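Local coordinates for putative aspartate aminotransferase (Thermus thermophilus, PDB 1IUG), which probably acts as a pyridoxal 5'-phosphate-dependent class-V aminotransferase, moving amino groups between amino acids such as aspartate and 2-oxo acids, at residues 261-274 / 277-290. Sequence-based numbering, arbitrary orientation.
Sequences NALLYGVGEEGGLR and PKRFSPAVAAFYLP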
loop_
_atom_site.group_PDB
_atom_site.type_symbol
_atom_site.label_atom_id
_atom_site.label_comp_id
_atom_site.label_asym_id
_atom_site.label_seq_id
_atom_site.Cartn_x
_atom_site.Cartn_y
_atom_site.Cartn_z
ATOM N N ASN A 261 23.883 2.891 -17.684
ATOM C CA ASN A 261 24.457 1.977 -16.710
ATOM C C ASN A 261 25.859 1.547 -17.132
ATOM O O ASN A 261 26.758 1.436 -16.295
ATOM C CB ASN A 261 23.563 0.750 -16.527
ATOM C CG ASN A 261 23.814 0.045 -15.211
ATOM O OD1 ASN A 261 23.719 0.653 -14.145
ATOM N ND2 ASN A 261 24.135 -1.241 -15.276
ATOM N N ALA A 262 26.035 1.317 -18.434
ATOM C CA ALA A 262 27.327 0.916 -18.983
ATOM C C ALA A 262 28.322 2.060 -18.789
ATOM O O ALA A 262 29.526 1.838 -18.647
ATOM C CB ALA A 262 27.189 0.580 -20.457
ATOM N N LEU A 263 27.797 3.283 -18.781
ATOM C CA LEU A 263 28.605 4.481 -18.583
ATOM C C LEU A 263 29.211 4.453 -17.178
ATOM O O LEU A 263 30.377 4.806 -16.993
ATOM C CB LEU A 263 27.737 5.731 -18.759
ATOM C CG LEU A 263 28.419 7.094 -18.623
ATOM C CD1 LEU A 263 29.424 7.290 -19.754
ATOM C CD2 LEU A 263 27.372 8.193 -18.641
ATOM N N LEU A 264 28.420 4.014 -16.198
ATOM C CA LEU A 264 28.874 3.929 -14.810
ATOM C C LEU A 264 29.934 2.845 -14.624
ATOM O O LEU A 264 30.917 3.050 -13.911
ATOM C CB LEU A 264 27.695 3.674 -13.870
ATOM C CG LEU A 264 26.618 4.761 -13.814
ATOM C CD1 LEU A 264 25.504 4.325 -12.876
ATOM C CD2 LEU A 264 27.224 6.078 -13.366
ATOM N N TYR A 265 29.726 1.690 -15.252
ATOM C CA TYR A 265 30.689 0.596 -15.167
ATOM C C TYR A 265 31.986 0.975 -15.869
ATOM O O TYR A 265 33.066 0.583 -15.432
ATOM C CB TYR A 265 30.123 -0.691 -15.771
ATOM C CG TYR A 265 29.331 -1.528 -14.788
ATOM C CD1 TYR A 265 27.981 -1.804 -15.005
ATOM C CD2 TYR A 265 29.937 -2.059 -13.645
ATOM C CE1 TYR A 265 27.256 -2.584 -14.118
ATOM C CE2 TYR A 265 29.219 -2.844 -12.746
ATOM C CZ TYR A 265 27.878 -3.101 -12.990
ATOM O OH TYR A 265 27.153 -3.869 -12.106
ATOM N N GLY A 266 31.873 1.759 -16.940
ATOM C CA GLY A 266 33.051 2.192 -17.674
ATOM C C GLY A 266 33.960 3.042 -16.802
ATOM O O GLY A 266 35.168 2.823 -16.754
ATOM N N VAL A 267 33.366 3.994 -16.087
ATOM C CA VAL A 267 34.108 4.888 -15.201
ATOM C C VAL A 267 34.754 4.136 -14.038
ATOM O O VAL A 267 35.912 4.386 -13.698
ATOM C CB VAL A 267 33.191 5.999 -14.642
ATOM C CG1 VAL A 267 33.934 6.844 -13.618
ATOM C CG2 VAL A 267 32.678 6.870 -15.777
ATOM N N GLY A 268 34.000 3.222 -13.431
ATOM C CA GLY A 268 34.515 2.451 -12.313
ATOM C C GLY A 268 35.663 1.533 -12.692
ATOM O O GLY A 268 36.660 1.448 -11.972
ATOM N N GLU A 269 35.529 0.853 -13.829
ATOM C CA GLU A 269 36.555 -0.065 -14.308
ATOM C C GLU A 269 37.867 0.632 -14.660
ATOM O O GLU A 269 38.940 0.112 -14.360
ATOM C CB GLU A 269 36.037 -0.875 -15.494
ATOM C CG GLU A 269 34.933 -1.853 -15.111
ATOM C CD GLU A 269 34.369 -2.615 -16.297
ATOM O OE1 GLU A 269 34.259 -2.030 -17.400
ATOM O OE2 GLU A 269 34.027 -3.802 -16.122
ATOM N N GLU A 270 37.785 1.805 -15.287
ATOM C CA GLU A 270 38.994 2.549 -15.631
ATOM C C GLU A 270 39.653 3.056 -14.343
ATOM O O GLU A 270 40.857 3.312 -14.310
ATOM C CB GLU A 270 38.687 3.719 -16.573
ATOM C CG GLU A 270 37.872 4.840 -15.949
ATOM C CD GLU A 270 37.867 6.117 -16.778
ATOM O OE1 GLU A 270 37.668 6.040 -18.012
ATOM O OE2 GLU A 270 38.055 7.200 -16.185
ATOM N N GLY A 271 38.853 3.184 -13.286
ATOM C CA GLY A 271 39.361 3.632 -12.001
ATOM C C GLY A 271 39.906 2.483 -11.168
ATOM O O GLY A 271 40.299 2.675 -10.016
ATOM N N GLY A 272 39.894 1.279 -11.737
ATOM C CA GLY A 272 40.409 0.111 -11.045
ATOM C C GLY A 272 39.450 -0.666 -10.159
ATOM O O GLY A 272 39.890 -1.525 -9.394
ATOM N N LEU A 273 38.153 -0.384 -10.253
ATOM C CA LEU A 273 37.164 -1.089 -9.439
ATOM C C LEU A 273 36.745 -2.389 -10.107
ATOM O O LEU A 273 36.763 -2.503 -11.332
ATOM C CB LEU A 273 35.927 -0.224 -9.199
ATOM C CG LEU A 273 36.116 1.168 -8.603
ATOM C CD1 LEU A 273 34.751 1.762 -8.316
ATOM C CD2 LEU A 273 36.940 1.099 -7.332
ATOM N N ARG A 274 36.348 -3.360 -9.293
ATOM C CA ARG A 274 35.922 -4.658 -9.792
ATOM C C ARG A 274 34.410 -4.840 -9.690
ATOM O O ARG A 274 33.829 -4.658 -8.619
ATOM C CB ARG A 274 36.630 -5.778 -9.017
ATOM C CG ARG A 274 37.501 -6.680 -9.879
ATOM C CD ARG A 274 36.671 -7.374 -10.954
ATOM N NE ARG A 274 37.485 -7.913 -12.041
ATOM C CZ ARG A 274 37.007 -8.260 -13.234
ATOM N NH1 ARG A 274 35.712 -8.130 -13.504
ATOM N NH2 ARG A 274 37.828 -8.719 -14.170
ATOM N N PRO A 277 28.686 -8.512 -10.404
ATOM C CA PRO A 277 28.057 -9.570 -11.206
ATOM C C PRO A 277 28.807 -9.990 -12.475
ATOM O O PRO A 277 29.723 -9.303 -12.926
ATOM C CB PRO A 277 26.713 -8.948 -11.556
ATOM C CG PRO A 277 27.099 -7.521 -11.818
ATOM C CD PRO A 277 28.056 -7.204 -10.682
ATOM N N LYS A 278 28.411 -11.137 -13.027
ATOM C CA LYS A 278 28.985 -11.672 -14.266
ATOM C C LYS A 278 28.055 -11.218 -15.390
ATOM O O LYS A 278 28.497 -10.857 -16.478
ATOM C CB LYS A 278 29.012 -13.208 -14.244
ATOM C CG LYS A 278 29.724 -13.844 -13.057
ATOM C CD LYS A 278 31.193 -13.430 -12.983
ATOM C CE LYS A 278 31.918 -14.072 -11.794
ATOM N NZ LYS A 278 31.049 -14.964 -10.966
ATOM N N ARG A 279 26.756 -11.300 -15.111
ATOM C CA ARG A 279 25.697 -10.893 -16.026
ATOM C C ARG A 279 25.223 -9.539 -15.523
ATOM O O ARG A 279 24.802 -9.408 -14.372
ATOM C CB ARG A 279 24.547 -11.895 -15.961
ATOM C CG ARG A 279 24.648 -13.063 -16.923
ATOM C CD ARG A 279 24.668 -12.599 -18.365
ATOM N NE ARG A 279 23.899 -13.497 -19.227
ATOM C CZ ARG A 279 22.569 -13.534 -19.281
ATOM N NH1 ARG A 279 21.837 -12.726 -18.520
ATOM N NH2 ARG A 279 21.967 -14.366 -20.120
ATOM N N PHE A 280 25.259 -8.541 -16.394
ATOM C CA PHE A 280 24.885 -7.194 -15.999
ATOM C C PHE A 280 23.452 -6.757 -16.253
ATOM O O PHE A 280 22.945 -6.847 -17.371
ATOM C CB PHE A 280 25.856 -6.188 -16.622
ATOM C CG PHE A 280 27.298 -6.488 -16.332
ATOM C CD1 PHE A 280 27.987 -7.439 -17.084
ATOM C CD2 PHE A 280 27.958 -5.849 -15.292
ATOM C CE1 PHE A 280 29.316 -7.750 -16.797
ATOM C CE2 PHE A 280 29.284 -6.149 -14.996
ATOM C CZ PHE A 280 29.965 -7.103 -15.748
ATOM N N SER A 281 22.804 -6.303 -15.185
ATOM C CA SER A 281 21.446 -5.784 -15.250
ATOM C C SER A 281 21.591 -4.279 -15.462
ATOM O O SER A 281 22.455 -3.645 -14.857
ATOM C CB SER A 281 20.715 -6.036 -13.934
ATOM O OG SER A 281 19.483 -5.339 -13.905
ATOM N N PRO A 282 20.755 -3.690 -16.331
ATOM C CA PRO A 282 20.818 -2.250 -16.599
ATOM C C PRO A 282 20.257 -1.398 -15.451
ATOM O O PRO A 282 20.308 -0.174 -15.505
ATOM C CB PRO A 282 19.945 -2.091 -17.852
ATOM C CG PRO A 282 19.806 -3.500 -18.409
ATOM C CD PRO A 282 19.742 -4.338 -17.181
ATOM N N ALA A 283 19.728 -2.050 -14.419
ATOM C CA ALA A 283 19.120 -1.354 -13.284
ATOM C C ALA A 283 20.073 -0.735 -12.270
ATOM O O ALA A 283 19.711 0.224 -11.586
ATOM C CB ALA A 283 18.153 -2.287 -12.563
ATOM N N VAL A 284 21.283 -1.272 -12.166
ATOM C CA VAL A 284 22.237 -0.768 -11.184
ATOM C C VAL A 284 23.661 -1.211 -11.504
ATOM O O VAL A 284 23.867 -2.202 -12.207
ATOM C CB VAL A 284 21.835 -1.275 -9.758
ATOM C CG1 VAL A 284 21.787 -2.793 -9.732
ATOM C CG2 VAL A 284 22.779 -0.744 -8.685
ATOM N N ALA A 285 24.636 -0.425 -11.048
ATOM C CA ALA A 285 26.053 -0.736 -11.231
ATOM C C ALA A 285 26.630 -1.024 -9.845
ATOM O O ALA A 285 26.653 -0.146 -8.974
ATOM C CB ALA A 285 26.784 0.436 -11.882
ATOM N N ALA A 286 27.048 -2.269 -9.629
ATOM C CA ALA A 286 27.603 -2.680 -8.344
ATOM C C ALA A 286 29.115 -2.857 -8.412
ATOM O O ALA A 286 29.633 -3.498 -9.327
ATOM C CB ALA A 286 26.935 -3.966 -7.874
ATOM N N PHE A 287 29.813 -2.291 -7.428
ATOM C CA PHE A 287 31.271 -2.366 -7.372
ATOM C C PHE A 287 31.806 -2.859 -6.038
ATOM O O PHE A 287 31.229 -2.584 -4.984
ATOM C CB PHE A 287 31.893 -0.987 -7.620
ATOM C CG PHE A 287 31.592 -0.408 -8.968
ATOM C CD1 PHE A 287 30.670 0.625 -9.100
ATOM C CD2 PHE A 287 32.245 -0.876 -10.100
ATOM C CE1 PHE A 287 30.401 1.186 -10.346
ATOM C CE2 PHE A 287 31.987 -0.323 -11.351
ATOM C CZ PHE A 287 31.061 0.711 -11.476
ATOM N N TYR A 288 32.923 -3.579 -6.092
ATOM C CA TYR A 288 33.585 -4.046 -4.879
ATOM C C TYR A 288 34.430 -2.865 -4.408
ATOM O O TYR A 288 35.069 -2.190 -5.222
ATOM C CB TYR A 288 34.507 -5.238 -5.169
ATOM C CG TYR A 288 33.811 -6.576 -5.193
ATOM C CD1 TYR A 288 33.653 -7.282 -6.386
ATOM C CD2 TYR A 288 33.315 -7.145 -4.020
ATOM C CE1 TYR A 288 33.020 -8.522 -6.413
ATOM C CE2 TYR A 288 32.678 -8.386 -4.034
ATOM C CZ TYR A 288 32.535 -9.066 -5.237
ATOM O OH TYR A 288 31.901 -10.287 -5.259
ATOM N N LEU A 289 34.385 -2.580 -3.111
ATOM C CA LEU A 289 35.168 -1.491 -2.540
ATOM C C LEU A 289 36.658 -1.799 -2.655
ATOM O O LEU A 289 37.075 -2.948 -2.501
ATOM C CB LEU A 289 34.812 -1.292 -1.062
ATOM C CG LEU A 289 33.548 -0.506 -0.717
ATOM C CD1 LEU A 289 33.236 -0.670 0.758
ATOM C CD2 LEU A 289 33.736 0.960 -1.066
ATOM N N PRO A 290 37.476 -0.781 -2.978
ATOM C CA PRO A 290 38.922 -0.988 -3.103
ATOM C C PRO A 290 39.493 -1.403 -1.749
ATOM O O PRO A 290 38.896 -1.133 -0.701
ATOM C CB PRO A 290 39.432 0.394 -3.510
ATOM C CG PRO A 290 38.270 0.989 -4.236
ATOM C CD PRO A 290 37.106 0.589 -3.372
HETATM O O HOH W 1 24.846 -4.603 -13.059
HETATM O O HOH W 2 37.213 -3.013 -6.600
#
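The hydroxyl of Y265 is gripped twice: A286 N donates to OH over 3.0 Å, and a water lies 2.6 Å from the same OH. The same water gives a proton to V284 O, onto which N261 ND2 closes at 3.2 Å from above the carbonyl plane; with N261 CG anti to its backbone N (chi1 -159°), the amide is carried toward the loop. How an aromatic ring can seal a helix against a strand is plain here. A285 CB makes a CH-pi contact over one face of the Y265 ring, 3.9 Å from its centroid, while F280 meets the opposite face edge-on in a T-shaped pair, planes at 79°. Y265 in turn sets its own edge toward the face of F287 in an offset edge-to-face pair, Y265 CD2 lying 3.5 Å from F287 CE2. With an alanine at Y265, A286 N would probably lose its acceptor on the helix and a gap would probably open between F280, A285 and F287. F287 also receives L273 CD1 over a face, just past the Schellman motif at G272 that ends the helix. The 261-270 end of helix 250-270 runs nearly parallel to strand 285-288 (16°), with strand 320-323, carrying the predicted substrate-binding R322, alongside that strand and helix 331-348 against V267 and L273.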